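Local coordinates for outer membrane protein TP0453 (Treponema pallidum, PDB 3K8I), which alters membrane permeability at acidic pH and might take part in ligand transport, folding as a U-shaped beta-half-barrel around a large hydrophobic cavity, at residues Leu164-Gly169 with Gly187-Tyr192; Val21-Pro26 with Gln160-Tyr165; Glu67-Gly72 with Cys119-Ser124; Leu12-Ser17 with Ser135-Pro140. One frame throughout, in Å; residues are numbered along the deposited sequence.

Interaction 1 (Leu164-Gly169 with Gly187-Tyr192); sequences LYIKNG and GAMELY
Leu164 and Ile166 pair with Leu191 and Met189 in an antiparallel register, the axes of strands 164-166 and 189-192 running 4.8 Å apart at an angle of 170°. Each of the two pairs is closed by reciprocal backbone bonds; that from Ile166 N to Met189 O, 2.8 Å, is nearly straight at 173°. Tyr165 faces Glu190 between them as a non-hydrogen-bonded pair. Beyond the regular pairing the chain turns at Lys167 and Asn168, yet one more bond crosses it, from Gly169 N to Gly187 O at 2.6 Å.

On the face that carries Leu164, Ile166, Met189 and Leu191 the contact is apolar. Ile166 and Met189 lie alongside each other and point the same way; the thioether chain bends at its last torsion (chi3 101°), which brings Met189 CE to 3.6 Å from Ile166 CD1. The sulfur of the same residue rests against the turn, Met189 SD lying 3.8 Å from Gly169 CA. Leu164 and Leu191 meet more loosely, CD2 to CD2 at 4.4 Å. On the other face the Tyr165 ring leans past Met189 toward the residue before the neighbouring strand, with Tyr165 CE1 4.1 Å from Ala188 CB, while the Glu190 carboxylate accepts the hydroxyl of Tyr192, OH to OE2 2.5 Å.

In the half-barrel, strand 162-166 is flanked by strand 21-26 on its other edge, and strand 189-196 by strand 199-207, whose Leu204 and Leu206 touch Met189. Helix 147-153 covers the tyrosine face, where Phe149 meets both Tyr165 and Tyr192.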
loop_
_atom_site.group_PDB
_atom_site.type_symbol
_atom_site.label_atom_id
_atom_site.label_comp_id
_atom_site.label_asym_id
_atom_site.label_seq_id
_atom_site.Cartn_x
_atom_site.Cartn_y
_atom_site.Cartn_z
ATOM N N LEU A 164 2.743 -13.673 15.528
ATOM C CA LEU A 164 4.184 -13.784 15.384
ATOM C C LEU A 164 4.843 -12.875 16.403
ATOM O O LEU A 164 4.452 -11.724 16.553
ATOM C CB LEU A 164 4.607 -13.413 13.952
ATOM C CG LEU A 164 6.020 -13.728 13.458
ATOM C CD1 LEU A 164 6.208 -15.212 13.161
ATOM C CD2 LEU A 164 6.318 -12.897 12.207
ATOM N N TYR A 165 5.818 -13.405 17.132
ATOM C CA TYR A 165 6.546 -12.618 18.120
ATOM C C TYR A 165 8.043 -12.722 17.893
ATOM O O TYR A 165 8.619 -13.808 17.943
ATOM C CB TYR A 165 6.185 -13.083 19.528
ATOM C CG TYR A 165 7.080 -12.557 20.622
ATOM C CD1 TYR A 165 7.272 -11.195 20.806
ATOM C CD2 TYR A 165 7.717 -13.432 21.491
ATOM C CE1 TYR A 165 8.080 -10.722 21.824
ATOM C CE2 TYR A 165 8.522 -12.971 22.511
ATOM C CZ TYR A 165 8.704 -11.620 22.673
ATOM O OH TYR A 165 9.517 -11.173 23.691
ATOM N N ILE A 166 8.663 -11.578 17.646
ATOM C CA ILE A 166 10.081 -11.503 17.336
ATOM C C ILE A 166 10.750 -10.727 18.461
ATOM O O ILE A 166 10.440 -9.552 18.668
ATOM C CB ILE A 166 10.296 -10.819 15.962
ATOM C CG1 ILE A 166 9.559 -11.602 14.879
ATOM C CG2 ILE A 166 11.795 -10.692 15.614
ATOM C CD1 ILE A 166 9.138 -10.755 13.682
ATOM N N LYS A 167 11.637 -11.395 19.203
ATOM C CA LYS A 167 12.362 -10.779 20.310
ATOM C C LYS A 167 13.209 -9.578 19.888
ATOM O O LYS A 167 13.333 -8.610 20.640
ATOM C CB LYS A 167 13.231 -11.808 21.042
ATOM C CG LYS A 167 12.625 -12.282 22.354
ATOM C CD LYS A 167 13.157 -13.625 22.800
ATOM C CE LYS A 167 12.305 -14.185 23.951
ATOM N NZ LYS A 167 12.315 -15.679 24.064
ATOM N N ASN A 168 13.773 -9.638 18.683
ATOM C CA ASN A 168 14.555 -8.527 18.164
ATOM C C ASN A 168 14.191 -8.171 16.730
ATOM O O ASN A 168 14.707 -8.758 15.779
ATOM C CB ASN A 168 16.049 -8.822 18.284
ATOM C CG ASN A 168 16.883 -7.557 18.432
ATOM O OD1 ASN A 168 16.916 -6.703 17.537
ATOM N ND2 ASN A 168 17.571 -7.437 19.563
ATOM N N GLY A 169 13.281 -7.216 16.581
ATOM C CA GLY A 169 12.906 -6.724 15.264
ATOM C C GLY A 169 14.117 -6.267 14.473
ATOM O O GLY A 169 14.176 -6.461 13.255
ATOM N N GLY A 187 13.598 -3.103 19.122
ATOM C CA GLY A 187 13.530 -4.243 20.025
ATOM C C GLY A 187 12.464 -5.234 19.598
ATOM O O GLY A 187 12.384 -5.606 18.424
ATOM N N ALA A 188 11.640 -5.646 20.559
ATOM C CA ALA A 188 10.594 -6.640 20.334
ATOM C C ALA A 188 9.566 -6.178 19.327
ATOM O O ALA A 188 9.166 -5.014 19.300
ATOM C CB ALA A 188 9.910 -7.016 21.633
ATOM N N MET A 189 9.131 -7.129 18.521
ATOM C CA MET A 189 8.173 -6.893 17.477
ATOM C C MET A 189 7.061 -7.922 17.628
ATOM O O MET A 189 7.334 -9.112 17.832
ATOM C CB MET A 189 8.870 -7.083 16.141
ATOM C CG MET A 189 8.406 -6.168 15.056
ATOM S SD MET A 189 9.462 -6.328 13.605
ATOM C CE MET A 189 8.441 -7.361 12.559
ATOM N N GLU A 190 5.815 -7.464 17.528
ATOM C CA GLU A 190 4.668 -8.363 17.463
ATOM C C GLU A 190 3.884 -8.098 16.190
ATOM O O GLU A 190 3.727 -6.941 15.778
ATOM C CB GLU A 190 3.727 -8.147 18.643
ATOM C CG GLU A 190 4.355 -8.168 20.028
ATOM C CD GLU A 190 3.365 -7.753 21.103
ATOM O OE1 GLU A 190 3.802 -7.163 22.106
ATOM O OE2 GLU A 190 2.144 -8.015 20.954
ATOM N N LEU A 191 3.380 -9.172 15.587
ATOM C CA LEU A 191 2.537 -9.090 14.401
ATOM C C LEU A 191 1.357 -10.070 14.469
ATOM O O LEU A 191 1.536 -11.278 14.703
ATOM C CB LEU A 191 3.369 -9.310 13.130
ATOM C CG LEU A 191 2.646 -9.305 11.776
ATOM C CD1 LEU A 191 2.195 -7.901 11.374
ATOM C CD2 LEU A 191 3.538 -9.911 10.693
ATOM N N TYR A 192 0.155 -9.534 14.259
ATOM C CA TYR A 192 -1.087 -10.304 14.293
ATOM C C TYR A 192 -1.815 -10.187 12.974
ATOM O O TYR A 192 -1.912 -9.098 12.414
ATOM C CB TYR A 192 -1.963 -9.847 15.468
ATOM C CG TYR A 192 -1.194 -9.922 16.759
ATOM C CD1 TYR A 192 -1.094 -11.130 17.461
ATOM C CD2 TYR A 192 -0.503 -8.810 17.248
ATOM C CE1 TYR A 192 -0.353 -11.219 18.631
ATOM C CE2 TYR A 192 0.238 -8.890 18.419
ATOM C CZ TYR A 192 0.307 -10.097 19.106
ATOM O OH TYR A 192 1.044 -10.188 20.268
#

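Interaction 2 (Val21-Pro26 with Gln160-Tyr165); sequences VYLYFP and QTVALY
Tyr22 and Tyr165 exchange two backbone hydrogen bonds, as do Tyr24 and Ala163, and these four bonds join two central strands of the beta-half-barrel as an antiparallel pair. All are short and close to straight: Tyr24 N to Ala163 O measures 2.8 Å at 172°, and the return bond from Ala163 N reaches a lone pair of Tyr24 O in the carbonyl plane. Leu23 and Leu164 form the non-hydrogen-bonded pair between them.

The two faces are packed differently. On that of Tyr22, Tyr24, Ala163 and Tyr165, the side chains of Tyr22 and Tyr165 lie side by side and point the same way, their CD2 atoms 4.0 Å apart. The small Ala163 meets Tyr24 at the beta carbons. Helix 147-153 packs on this face through Phe149, against both Tyr24 and Ala163. The opposite side is apolar: Leu164 CD1 fits between two residues of the other strand, 3.7 Å from Val21 CG1 and 3.8 Å from Leu23 CD1, with the side chains crossing obliquely. Farther along, Val162 holds CG1 opposite its backbone N (chi1 178°) and CG2 beside it, which puts CG2 over one face of the Phe25 ring, a CH-pi contact of 4.2 Å to the centroid and only 17° off the normal.

At the Pro26 end, Pro26 CG and CD rest against the backbone of Gln160 and Thr161, Pro26 CD coming to 3.3 Å from Thr161 O. That carbonyl oxygen also sits at the edge of the Tyr24 ring, near its plane, 3.4 Å from Tyr24 CD2.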
loop_
_atom_site.group_PDB
_atom_site.type_symbol
_atom_site.label_atom_id
_atom_site.label_comp_id
_atom_site.label_asym_id
_atom_site.label_seq_id
_atom_site.Cartn_x
_atom_site.Cartn_y
_atom_site.Cartn_z
ATOM N N VAL A 21 12.145 -16.249 17.538
ATOM C CA VAL A 21 10.836 -15.987 16.941
ATOM C C VAL A 21 9.867 -17.059 17.410
ATOM O O VAL A 21 10.220 -18.230 17.459
ATOM C CB VAL A 21 10.863 -15.996 15.393
ATOM C CG1 VAL A 21 9.486 -15.611 14.831
ATOM C CG2 VAL A 21 11.936 -15.048 14.845
ATOM N N TYR A 22 8.664 -16.640 17.783
ATOM C CA TYR A 22 7.569 -17.551 18.059
ATOM C C TYR A 22 6.415 -17.311 17.084
ATOM O O TYR A 22 6.143 -16.181 16.684
ATOM C CB TYR A 22 7.090 -17.413 19.502
ATOM C CG TYR A 22 8.045 -17.971 20.532
ATOM C CD1 TYR A 22 7.928 -19.297 20.976
ATOM C CD2 TYR A 22 9.052 -17.175 21.084
ATOM C CE1 TYR A 22 8.799 -19.817 21.927
ATOM C CE2 TYR A 22 9.936 -17.685 22.055
ATOM C CZ TYR A 22 9.803 -19.010 22.458
ATOM O OH TYR A 22 10.650 -19.530 23.402
ATOM N N LEU A 23 5.768 -18.399 16.681
ATOM C CA LEU A 23 4.625 -18.339 15.782
ATOM C C LEU A 23 3.456 -19.122 16.360
ATOM O O LEU A 23 3.638 -20.191 16.959
ATOM C CB LEU A 23 5.009 -18.928 14.425
ATOM C CG LEU A 23 3.940 -19.199 13.367
ATOM C CD1 LEU A 23 3.562 -17.900 12.661
ATOM C CD2 LEU A 23 4.441 -20.240 12.373
ATOM N N TYR A 24 2.263 -18.560 16.196
ATOM C CA TYR A 24 1.008 -19.287 16.331
ATOM C C TYR A 24 0.288 -19.264 14.997
ATOM O O TYR A 24 0.044 -18.194 14.425
ATOM C CB TYR A 24 0.121 -18.642 17.385
ATOM C CG TYR A 24 -1.220 -19.319 17.558
ATOM C CD1 TYR A 24 -1.306 -20.616 18.069
ATOM C CD2 TYR A 24 -2.401 -18.656 17.246
ATOM C CE1 TYR A 24 -2.532 -21.238 18.244
ATOM C CE2 TYR A 24 -3.646 -19.277 17.416
ATOM C CZ TYR A 24 -3.696 -20.564 17.920
ATOM O OH TYR A 24 -4.905 -21.187 18.101
ATOM N N PHE A 25 -0.048 -20.442 14.491
ATOM C CA PHE A 25 -0.733 -20.521 13.219
ATOM C C PHE A 25 -1.911 -21.482 13.340
ATOM O O PHE A 25 -1.726 -22.703 13.252
ATOM C CB PHE A 25 0.231 -20.970 12.113
ATOM C CG PHE A 25 -0.213 -20.603 10.732
ATOM C CD1 PHE A 25 -1.305 -21.227 10.140
ATOM C CD2 PHE A 25 0.464 -19.625 10.013
ATOM C CE1 PHE A 25 -1.723 -20.877 8.857
ATOM C CE2 PHE A 25 0.061 -19.279 8.732
ATOM C CZ PHE A 25 -1.035 -19.912 8.152
ATOM N N PRO A 26 -3.124 -20.936 13.564
ATOM C CA PRO A 26 -4.340 -21.755 13.535
ATOM C C PRO A 26 -4.777 -21.962 12.082
ATOM O O PRO A 26 -4.745 -21.020 11.280
ATOM C CB PRO A 26 -5.350 -20.898 14.294
ATOM C CG PRO A 26 -4.932 -19.476 13.979
ATOM C CD PRO A 26 -3.412 -19.525 13.893
ATOM N N GLN A 160 -8.682 -17.394 15.034
ATOM C CA GLN A 160 -8.248 -17.615 13.644
ATOM C C GLN A 160 -7.110 -16.646 13.297
ATOM O O GLN A 160 -6.698 -16.514 12.146
ATOM C CB GLN A 160 -9.428 -17.525 12.650
ATOM C CG GLN A 160 -10.670 -18.318 13.104
ATOM C CD GLN A 160 -11.607 -18.723 11.970
ATOM O OE1 GLN A 160 -11.907 -19.910 11.797
ATOM N NE2 GLN A 160 -12.079 -17.746 11.199
ATOM N N THR A 161 -6.580 -15.996 14.326
ATOM C CA THR A 161 -5.498 -15.042 14.163
ATOM C C THR A 161 -4.114 -15.707 14.193
ATOM O O THR A 161 -3.783 -16.448 15.124
ATOM C CB THR A 161 -5.611 -13.924 15.208
ATOM O OG1 THR A 161 -6.883 -13.275 15.057
ATOM C CG2 THR A 161 -4.484 -12.898 15.060
ATOM N N VAL A 162 -3.338 -15.444 13.144
ATOM C CA VAL A 162 -1.925 -15.788 13.064
ATOM C C VAL A 162 -1.138 -14.803 13.925
ATOM O O VAL A 162 -1.301 -13.582 13.798
ATOM C CB VAL A 162 -1.416 -15.673 11.605
ATOM C CG1 VAL A 162 0.091 -15.993 11.513
ATOM C CG2 VAL A 162 -2.214 -16.570 10.689
ATOM N N ALA A 163 -0.284 -15.319 14.798
ATOM C CA ALA A 163 0.471 -14.453 15.706
ATOM C C ALA A 163 1.956 -14.735 15.577
ATOM O O ALA A 163 2.381 -15.893 15.517
ATOM C CB ALA A 163 -0.024 -14.624 17.180
ATOM N N LEU A 164 2.743 -13.673 15.528
ATOM C CA LEU A 164 4.184 -13.784 15.384
ATOM C C LEU A 164 4.843 -12.875 16.403
ATOM O O LEU A 164 4.452 -11.724 16.553
ATOM C CB LEU A 164 4.607 -13.413 13.952
ATOM C CG LEU A 164 6.020 -13.728 13.458
ATOM C CD1 LEU A 164 6.208 -15.212 13.161
ATOM C CD2 LEU A 164 6.318 -12.897 12.207
ATOM N N TYR A 165 5.818 -13.405 17.132
ATOM C CA TYR A 165 6.546 -12.618 18.120
ATOM C C TYR A 165 8.043 -12.722 17.893
ATOM O O TYR A 165 8.619 -13.808 17.943
ATOM C CB TYR A 165 6.185 -13.083 19.528
ATOM C CG TYR A 165 7.080 -12.557 20.622
ATOM C CD1 TYR A 165 7.272 -11.195 20.806
ATOM C CD2 TYR A 165 7.717 -13.432 21.491
ATOM C CE1 TYR A 165 8.080 -10.722 21.824
ATOM C CE2 TYR A 165 8.522 -12.971 22.511
ATOM C CZ TYR A 165 8.704 -11.620 22.673
ATOM O OH TYR A 165 9.517 -11.173 23.691
#

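Interaction 3 (Glu67-Gly72 with Cys119-Ser124); sequences EFRLFG and CVIFGS
Glu67, Arg69 and Phe71 share a largely buried face with Ile121 and Cys119, whereas Phe68, Leu70, Val120 and Phe122 line the more exposed face of the same antiparallel strand pair. Four backbone bonds join the strands, two between Phe68 and Phe122 and two between Leu70 and Val120.

The buried face, tightened by a salt bridge and by covering helices, mixes charge with apolar packing. Arg69 grips Glu67 side-on along its own strand, NE to OE2 at 2.9 Å and NH1 to OE1 at 3.1 Å. Both nitrogens approach from above the carboxylate plane, although OE2 lies in the guanidinium plane. Glu67 lies alongside Ile121, its OE2 3.9 Å from Ile121 CG2, and is held further by Ser65 and Glu128 N. Farther on, Cys119 SG makes an oblique sulfur-aromatic contact with the Phe71 ring, 4.1 Å from CD1.

The surface side is apolar, and its side chains cover one another more across the pair. In one of the two conformers modelled for Phe122, and so tentatively, Phe68 CD2 meets the edge of the Phe122 ring 3.6 Å from its CD2, the planes at 47°. The differing first torsions, on antiparallel strands, lean both rings toward the same end, that of Glu67 and Gly123, with CG beside the backbone N in Phe68 (chi1 -63°) but the carbonyl carbon in Phe122 (166°). Leu70 and Val120 touch at their beta carbons, 4.0 Å apart.

Strands 54-62 and 108-112 continue the pairing beyond the two outer edges, while helix 130-135 covers Cys119 and Ile121, and helix 11-15 covers Phe71.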
loop_
_atom_site.group_PDB
_atom_site.type_symbol
_atom_site.label_atom_id
_atom_site.label_comp_id
_atom_site.label_asym_id
_atom_site.label_seq_id
_atom_site.Cartn_x
_atom_site.Cartn_y
_atom_site.Cartn_z
ATOM N N GLU A 67 17.632 -23.753 14.031
ATOM C CA GLU A 67 16.592 -24.758 14.033
ATOM C C GLU A 67 15.201 -24.132 14.209
ATOM O O GLU A 67 15.076 -23.028 14.767
ATOM C CB GLU A 67 16.873 -25.800 15.134
ATOM C CG GLU A 67 16.749 -25.245 16.519
ATOM C CD GLU A 67 16.988 -26.265 17.623
ATOM O OE1 GLU A 67 17.872 -26.023 18.462
ATOM O OE2 GLU A 67 16.286 -27.287 17.674
ATOM N N PHE A 68 14.184 -24.842 13.705
ATOM C CA PHE A 68 12.765 -24.548 13.923
ATOM C C PHE A 68 12.166 -25.740 14.663
ATOM O O PHE A 68 12.397 -26.876 14.278
ATOM C CB PHE A 68 12.014 -24.439 12.599
ATOM C CG PHE A 68 12.475 -23.331 11.710
ATOM C CD1 PHE A 68 11.653 -22.228 11.481
ATOM C CD2 PHE A 68 13.712 -23.397 11.062
ATOM C CE1 PHE A 68 12.068 -21.185 10.635
ATOM C CE2 PHE A 68 14.140 -22.368 10.213
ATOM C CZ PHE A 68 13.315 -21.257 10.001
ATOM N N ARG A 69 11.411 -25.492 15.720
ATOM C CA ARG A 69 10.696 -26.566 16.427
ATOM C C ARG A 69 9.208 -26.280 16.288
ATOM O O ARG A 69 8.762 -25.180 16.590
ATOM C CB ARG A 69 11.124 -26.667 17.904
ATOM C CG ARG A 69 12.656 -26.802 18.120
ATOM C CD ARG A 69 13.033 -27.105 19.573
ATOM N NE ARG A 69 14.441 -26.804 19.843
ATOM C CZ ARG A 69 14.896 -26.215 20.953
ATOM N NH1 ARG A 69 16.192 -25.990 21.100
ATOM N NH2 ARG A 69 14.065 -25.851 21.923
ATOM N N LEU A 70 8.448 -27.264 15.799
ATOM C CA LEU A 70 6.990 -27.123 15.638
ATOM C C LEU A 70 6.229 -28.120 16.505
ATOM O O LEU A 70 6.607 -29.274 16.619
ATOM C CB LEU A 70 6.587 -27.363 14.190
ATOM C CG LEU A 70 6.739 -26.321 13.074
ATOM C CD1 LEU A 70 7.822 -25.293 13.311
ATOM C CD2 LEU A 70 6.921 -27.037 11.713
ATOM N N PHE A 71 5.138 -27.661 17.100
ATOM C CA PHE A 71 4.209 -28.542 17.758
ATOM C C PHE A 71 2.895 -28.402 17.006
ATOM O O PHE A 71 2.327 -27.322 16.969
ATOM C CB PHE A 71 4.060 -28.145 19.222
ATOM C CG PHE A 71 3.067 -28.970 19.979
ATOM C CD1 PHE A 71 3.507 -29.918 20.896
ATOM C CD2 PHE A 71 1.693 -28.823 19.760
ATOM C CE1 PHE A 71 2.587 -30.705 21.621
ATOM C CE2 PHE A 71 0.774 -29.582 20.475
ATOM C CZ PHE A 71 1.221 -30.530 21.406
ATOM N N GLY A 72 2.446 -29.490 16.383
ATOM C CA GLY A 72 1.187 -29.517 15.663
ATOM C C GLY A 72 0.095 -30.139 16.514
ATOM O O GLY A 72 0.211 -31.278 16.948
ATOM N N CYS A 119 5.372 -33.438 16.874
ATOM C CA CYS A 119 6.507 -32.600 17.209
ATOM C C CYS A 119 7.461 -32.718 16.044
ATOM O O CYS A 119 7.797 -33.821 15.617
ATOM C CB CYS A 119 7.183 -33.076 18.490
ATOM S SG CYS A 119 6.149 -32.855 19.949
ATOM N N VAL A 120 7.861 -31.577 15.506
ATOM C CA VAL A 120 8.688 -31.538 14.310
ATOM C C VAL A 120 9.868 -30.647 14.656
ATOM O O VAL A 120 9.681 -29.564 15.218
ATOM C CB VAL A 120 7.907 -30.935 13.119
ATOM C CG1 VAL A 120 8.833 -30.648 11.930
ATOM C CG2 VAL A 120 6.749 -31.851 12.696
ATOM N N ILE A 121 11.070 -31.109 14.343
ATOM C CA ILE A 121 12.304 -30.339 14.547
ATOM C C ILE A 121 13.059 -30.332 13.221
ATOM O O ILE A 121 13.424 -31.397 12.728
ATOM C CB ILE A 121 13.225 -30.985 15.619
ATOM C CG1 ILE A 121 12.541 -31.081 16.993
ATOM C CG2 ILE A 121 14.539 -30.247 15.740
ATOM C CD1 ILE A 121 13.388 -31.830 18.010
ATOM N N PHE A 122 13.291 -29.151 12.657
ATOM C CA PHE A 122 14.005 -28.938 11.379
ATOM C C PHE A 122 15.239 -28.025 11.537
ATOM O O PHE A 122 15.195 -27.081 12.324
ATOM C CB PHE A 122 13.042 -28.293 10.366
ATOM C CG PHE A 122 13.725 -27.712 9.149
ATOM C CD1 PHE A 122 14.152 -28.535 8.117
ATOM C CD2 PHE A 122 13.944 -26.352 9.044
ATOM C CE1 PHE A 122 14.787 -28.015 7.006
ATOM C CE2 PHE A 122 14.586 -25.819 7.925
ATOM C CZ PHE A 122 15.005 -26.656 6.910
ATOM N N GLY A 123 16.288 -28.256 10.748
ATOM C CA GLY A 123 17.436 -27.352 10.723
ATOM C C GLY A 123 18.784 -28.039 10.652
ATOM O O GLY A 123 18.916 -29.107 10.070
ATOM N N SER A 124 19.789 -27.412 11.244
ATOM C CA SER A 124 21.169 -27.870 11.112
ATOM C C SER A 124 21.445 -29.143 11.914
ATOM O O SER A 124 20.565 -29.668 12.612
ATOM C CB SER A 124 22.141 -26.757 11.536
ATOM O OG SER A 124 22.096 -26.565 12.939
#

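Interaction 4 (Leu12-Ser17 with Ser135-Pro140); sequences LGVVGS and SRLVNP
The short N-terminal helix 11-15, inferred to be amphipathic, meets the loop that follows helix 130-135, and Arg136 makes the polar join between them at Val14. The guanidinium comes side-on with two nitrogens to a single acceptor: Arg136 NE lies 2.9 Å and Arg136 NH2 3.0 Å from Val14 O, which sits in the guanidinium plane. Seen from the carbonyl, the two donors differ, since NE stands 42° above its plane and NH2 is tilted by only 17°. A bend at chi3 (-63°) turns the arginine chain into this position, and on the way its CD passes 3.5 Å from Gly13 O. One face of the guanidinium is covered by Gly16 CA; Gly16 is the residue that leaves the helix with positive phi.

Apolar contacts surround the polar grip. Leu137 CD1 packs against both methyls of Val14, 3.7 Å from CG1 and from CG2, while Pro140 CB lies 3.9 Å from Gly13 CA, a close approach of backbone and ring possible because Gly13 carries no side chain.

A carbonyl near the end of a short helix thus gains two donors from the arginine. Arg136 also forms a salt bridge with Glu128, which would be expected to offset its charge in this buried place, while the nearby Arg69 has its own salt bridge to Glu67.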
loop_
_atom_site.group_PDB
_atom_site.type_symbol
_atom_site.label_atom_id
_atom_site.label_comp_id
_atom_site.label_asym_id
_atom_site.label_seq_id
_atom_site.Cartn_x
_atom_site.Cartn_y
_atom_site.Cartn_z
ATOM N N LEU A 12 3.486 -24.349 23.818
ATOM C CA LEU A 12 4.610 -23.396 23.906
ATOM C C LEU A 12 5.769 -23.860 24.785
ATOM O O LEU A 12 6.938 -23.619 24.469
ATOM C CB LEU A 12 4.101 -22.006 24.330
ATOM C CG LEU A 12 3.245 -21.460 23.184
ATOM C CD1 LEU A 12 2.249 -20.388 23.626
ATOM C CD2 LEU A 12 4.147 -20.995 22.041
ATOM N N GLY A 13 5.428 -24.539 25.877
ATOM C CA GLY A 13 6.402 -25.156 26.763
ATOM C C GLY A 13 7.160 -26.303 26.121
ATOM O O GLY A 13 8.285 -26.607 26.518
ATOM N N VAL A 14 6.544 -26.936 25.130
ATOM C CA VAL A 14 7.145 -28.064 24.429
ATOM C C VAL A 14 8.104 -27.560 23.349
ATOM O O VAL A 14 9.212 -28.082 23.238
ATOM C CB VAL A 14 6.074 -29.042 23.846
ATOM C CG1 VAL A 14 6.732 -30.226 23.128
ATOM C CG2 VAL A 14 5.149 -29.566 24.961
ATOM N N VAL A 15 7.719 -26.536 22.578
ATOM C CA VAL A 15 8.683 -25.970 21.604
ATOM C C VAL A 15 9.928 -25.381 22.284
ATOM O O VAL A 15 11.025 -25.426 21.727
ATOM C CB VAL A 15 8.071 -24.919 20.626
ATOM C CG1 VAL A 15 7.011 -25.543 19.730
ATOM C CG2 VAL A 15 7.535 -23.701 21.361
ATOM N N GLY A 16 9.750 -24.818 23.478
ATOM C CA GLY A 16 10.873 -24.386 24.288
ATOM C C GLY A 16 10.974 -22.894 24.499
ATOM O O GLY A 16 10.547 -22.092 23.648
ATOM N N SER A 17 11.545 -22.519 25.637
ATOM C CA SER A 17 11.849 -21.120 25.916
ATOM C C SER A 17 13.174 -20.724 25.251
ATOM O O SER A 17 13.959 -21.586 24.829
ATOM C CB SER A 17 11.924 -20.890 27.428
ATOM O OG SER A 17 12.969 -21.664 27.982
ATOM N N SER A 135 10.712 -34.719 26.197
ATOM C CA SER A 135 10.805 -34.656 27.650
ATOM C C SER A 135 9.987 -33.500 28.197
ATOM O O SER A 135 9.558 -33.550 29.340
ATOM C CB SER A 135 12.267 -34.509 28.096
ATOM O OG SER A 135 12.814 -33.273 27.650
ATOM N N ARG A 136 9.749 -32.474 27.371
ATOM C CA ARG A 136 9.014 -31.282 27.816
ATOM C C ARG A 136 7.498 -31.488 27.766
ATOM O O ARG A 136 6.730 -30.598 28.114
ATOM C CB ARG A 136 9.447 -30.035 27.035
ATOM C CG ARG A 136 10.921 -29.640 27.337
ATOM C CD ARG A 136 11.309 -28.324 26.711
ATOM N NE ARG A 136 11.261 -28.314 25.251
ATOM C CZ ARG A 136 12.323 -28.397 24.449
ATOM N NH1 ARG A 136 13.542 -28.537 24.951
ATOM N NH2 ARG A 136 12.157 -28.350 23.134
ATOM N N LEU A 137 7.092 -32.668 27.314
ATOM C CA LEU A 137 5.729 -33.163 27.485
ATOM C C LEU A 137 5.448 -33.466 28.953
ATOM O O LEU A 137 4.286 -33.487 29.357
ATOM C CB LEU A 137 5.537 -34.446 26.666
ATOM C CG LEU A 137 4.837 -34.475 25.308
ATOM C CD1 LEU A 137 5.130 -33.256 24.480
ATOM C CD2 LEU A 137 5.260 -35.746 24.551
ATOM N N VAL A 138 6.510 -33.719 29.727
ATOM C CA VAL A 138 6.416 -33.974 31.169
ATOM C C VAL A 138 6.885 -32.747 31.975
ATOM O O VAL A 138 6.334 -32.444 33.033
ATOM C CB VAL A 138 7.285 -35.214 31.619
ATOM C CG1 VAL A 138 7.106 -35.500 33.118
ATOM C CG2 VAL A 138 6.969 -36.476 30.796
ATOM N N ASN A 139 7.933 -32.081 31.492
ATOM C CA ASN A 139 8.521 -30.933 32.181
ATOM C C ASN A 139 8.649 -29.761 31.203
ATOM O O ASN A 139 9.729 -29.499 30.663
ATOM C CB ASN A 139 9.870 -31.304 32.813
ATOM C CG ASN A 139 9.723 -32.299 33.984
ATOM O OD1 ASN A 139 9.249 -31.950 35.070
ATOM N ND2 ASN A 139 10.140 -33.533 33.757
ATOM N N PRO A 140 7.526 -29.070 30.950
ATOM C CA PRO A 140 7.544 -28.045 29.904
ATOM C C PRO A 140 8.415 -26.836 30.273
ATOM O O PRO A 140 8.573 -26.534 31.460
ATOM C CB PRO A 140 6.060 -27.657 29.775
ATOM C CG PRO A 140 5.484 -27.942 31.162
ATOM C CD PRO A 140 6.199 -29.194 31.596
#

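In the fold
From the N terminus, helix 11-15 opens interaction 4 and strand 21-26, which follows it directly, opens interaction 2. Strand 67-74 then pairs with strand 117-123, so interaction 3 closes within the loops of both. Interaction 4 closes next, at residues 135-140, and interaction 2 at 160-165; the two therefore cross, and Tyr22 OH bonds to Gly16 O where they touch. Interaction 1 begins on the strand where interaction 2 ends, sharing Leu164 and Tyr165, and closes a short loop at 187-192. Interactions 1 to 3 join neighbouring strands of the half-barrel, while interaction 4 fastens helix 11-15 beside interaction 3, through Arg69 NH2 and Val15 O.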